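Local coordinates for protein gamma-resorcylate decarboxylase (Polaromonas, PDB 4QRO) that probably catalyses the metal-dependent, non-oxidative decarboxylation of gamma-resorcylate and related dihydroxybenzoates, with manganese bound in its active site, at residues T153-D158 and D207-L212. Residues are numbered along the deposited sequence; the frame is centred on the assembly and turned at random.
Sequences TVQALD and DKYPAL
Q155 reaches from the last turn of helix 148-157 into the type I beta turn Y209-L212, a worked example of one side-chain amide reading the backbone of a turn. With CG anti to the backbone N (chi1 -172°) and the chain extended beyond it, the side chain runs past the turn and its amide C=O points into it. Its OE1 accepts the A211 N-H at 3.0 Å from A211 N, on a lone pair in the carbonyl plane, with an N-H...O angle of 156°. The same oxygen lies 3.5 Å from Y209 CB and 3.6 Å from A211 CB. NE2 meets the edge of the Y209 ring, 3.8 Å from CD1, the amide plane nearly perpendicular to the ring.

The tightly packed part lies at the root of this side chain, where L212 CD2 sits 3.7 Å from Q155 CB and 3.8 Å from V154 CG1; W151, L205 and F206 also touch L212. Toward solvent, water takes over: one molecule accepts from Q155 NE2 and donates to K208 O, and another donates to both D158 OD1 and A211 O. D158 also forms a salt bridge through OD2 with K323.

Cutting Q155 back to an alanine would probably leave the A211 N-H without its acceptor and open a gap beside Y209 CB.

The two segments precede the neighbouring parallel strands 161-164 and 214-216, so the contact joins adjacent helix-to-strand connections on the outside of the beta/alpha barrel characteristic of the amidohydrolase superfamily.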
loop_
_atom_site.group_PDB
_atom_site.type_symbol
_atom_site.label_atom_id
_atom_site.label_comp_id
_atom_site.label_asym_id
_atom_site.label_seq_id
_atom_site.Cartn_x
_atom_site.Cartn_y
_atom_site.Cartn_z
ATOM N N THR A 153 -7.442 -9.744 27.081
ATOM C CA THR A 153 -7.824 -8.640 27.968
ATOM C C THR A 153 -8.572 -7.539 27.185
ATOM O O THR A 153 -9.611 -7.063 27.628
ATOM C CB THR A 153 -6.591 -8.078 28.734
ATOM O OG1 THR A 153 -6.057 -9.102 29.586
ATOM C CG2 THR A 153 -6.954 -6.905 29.582
ATOM N N VAL A 154 -8.060 -7.171 26.013
ATOM C CA VAL A 154 -8.731 -6.192 25.152
ATOM C C VAL A 154 -10.160 -6.644 24.861
ATOM O O VAL A 154 -11.089 -5.857 25.036
ATOM C CB VAL A 154 -7.980 -5.941 23.798
ATOM C CG1 VAL A 154 -8.785 -5.008 22.908
ATOM C CG2 VAL A 154 -6.585 -5.354 24.012
ATOM N N GLN A 155 -10.339 -7.906 24.453
ATOM C CA GLN A 155 -11.685 -8.424 24.137
ATOM C C GLN A 155 -12.593 -8.476 25.377
ATOM O O GLN A 155 -13.772 -8.142 25.296
ATOM C CB GLN A 155 -11.613 -9.811 23.500
ATOM C CG GLN A 155 -12.948 -10.315 22.976
ATOM C CD GLN A 155 -12.910 -11.778 22.567
ATOM O OE1 GLN A 155 -13.084 -12.104 21.391
ATOM N NE2 GLN A 155 -12.661 -12.666 23.530
ATOM N N ALA A 156 -12.035 -8.860 26.524
ATOM C CA ALA A 156 -12.824 -8.902 27.772
ATOM C C ALA A 156 -13.310 -7.512 28.188
ATOM O O ALA A 156 -14.458 -7.347 28.587
ATOM C CB ALA A 156 -12.013 -9.539 28.891
ATOM N N LEU A 157 -12.441 -6.507 28.067
ATOM C CA LEU A 157 -12.811 -5.110 28.318
ATOM C C LEU A 157 -13.773 -4.586 27.260
ATOM O O LEU A 157 -14.526 -3.638 27.517
ATOM C CB LEU A 157 -11.558 -4.215 28.376
ATOM C CG LEU A 157 -10.626 -4.486 29.550
ATOM C CD1 LEU A 157 -9.307 -3.751 29.369
ATOM C CD2 LEU A 157 -11.311 -4.099 30.867
ATOM N N ASP A 158 -13.726 -5.197 26.071
ATOM C CA ASP A 158 -14.572 -4.813 24.943
ATOM C C ASP A 158 -14.396 -3.339 24.551
ATOM O O ASP A 158 -15.370 -2.590 24.387
ATOM C CB ASP A 158 -16.052 -5.140 25.222
ATOM C CG ASP A 158 -16.927 -5.017 23.974
ATOM O OD1 ASP A 158 -16.418 -5.186 22.840
ATOM O OD2 ASP A 158 -18.130 -4.736 24.125
ATOM N N ASP A 207 -9.579 -15.654 15.014
ATOM C CA ASP A 207 -10.246 -16.955 15.229
ATOM C C ASP A 207 -10.395 -17.186 16.737
ATOM O O ASP A 207 -11.431 -17.637 17.224
ATOM C CB ASP A 207 -9.417 -18.090 14.638
ATOM C CG ASP A 207 -9.346 -18.044 13.126
ATOM O OD1 ASP A 207 -10.298 -17.536 12.503
ATOM O OD2 ASP A 207 -8.347 -18.545 12.572
ATOM N N LYS A 208 -9.349 -16.862 17.477
ATOM C CA LYS A 208 -9.343 -17.050 18.942
ATOM C C LYS A 208 -10.143 -15.974 19.704
ATOM O O LYS A 208 -10.838 -16.276 20.680
ATOM C CB LYS A 208 -7.887 -17.046 19.409
ATOM C CG LYS A 208 -7.694 -17.193 20.915
ATOM C CD LYS A 208 -8.231 -18.523 21.415
ATOM C CE LYS A 208 -8.060 -18.647 22.918
ATOM N NZ LYS A 208 -8.874 -19.776 23.436
ATOM N N TYR A 209 -10.007 -14.711 19.290
ATOM C CA TYR A 209 -10.705 -13.592 19.930
ATOM C C TYR A 209 -11.544 -12.874 18.863
ATOM O O TYR A 209 -11.201 -11.782 18.420
ATOM C CB TYR A 209 -9.707 -12.632 20.597
ATOM C CG TYR A 209 -8.751 -13.345 21.492
ATOM C CD1 TYR A 209 -9.205 -14.029 22.639
ATOM C CD2 TYR A 209 -7.402 -13.367 21.207
ATOM C CE1 TYR A 209 -8.313 -14.717 23.454
ATOM C CE2 TYR A 209 -6.508 -14.050 22.009
ATOM C CZ TYR A 209 -6.961 -14.721 23.129
ATOM O OH TYR A 209 -6.047 -15.376 23.902
ATOM N N PRO A 210 -12.653 -13.492 18.442
ATOM C CA PRO A 210 -13.405 -12.953 17.307
ATOM C C PRO A 210 -14.167 -11.648 17.534
ATOM O O PRO A 210 -14.632 -11.054 16.560
ATOM C CB PRO A 210 -14.385 -14.101 16.965
ATOM C CG PRO A 210 -14.521 -14.876 18.232
ATOM C CD PRO A 210 -13.171 -14.806 18.879
ATOM N N ALA A 211 -14.318 -11.207 18.780
ATOM C CA ALA A 211 -14.995 -9.925 19.088
ATOM C C ALA A 211 -14.063 -8.689 19.150
ATOM O O ALA A 211 -14.531 -7.559 19.396
ATOM C CB ALA A 211 -15.810 -10.054 20.379
ATOM N N LEU A 212 -12.763 -8.877 18.902
ATOM C CA LEU A 212 -11.830 -7.736 18.871
ATOM C C LEU A 212 -12.223 -6.725 17.799
ATOM O O LEU A 212 -12.721 -7.099 16.715
ATOM C CB LEU A 212 -10.397 -8.186 18.573
ATOM C CG LEU A 212 -9.676 -8.974 19.664
ATOM C CD1 LEU A 212 -8.346 -9.470 19.125
ATOM C CD2 LEU A 212 -9.514 -8.129 20.926
HETATM O O HOH W 1 -12.402 -15.588 22.662
HETATM O O HOH W 2 -13.949 -6.316 21.888
#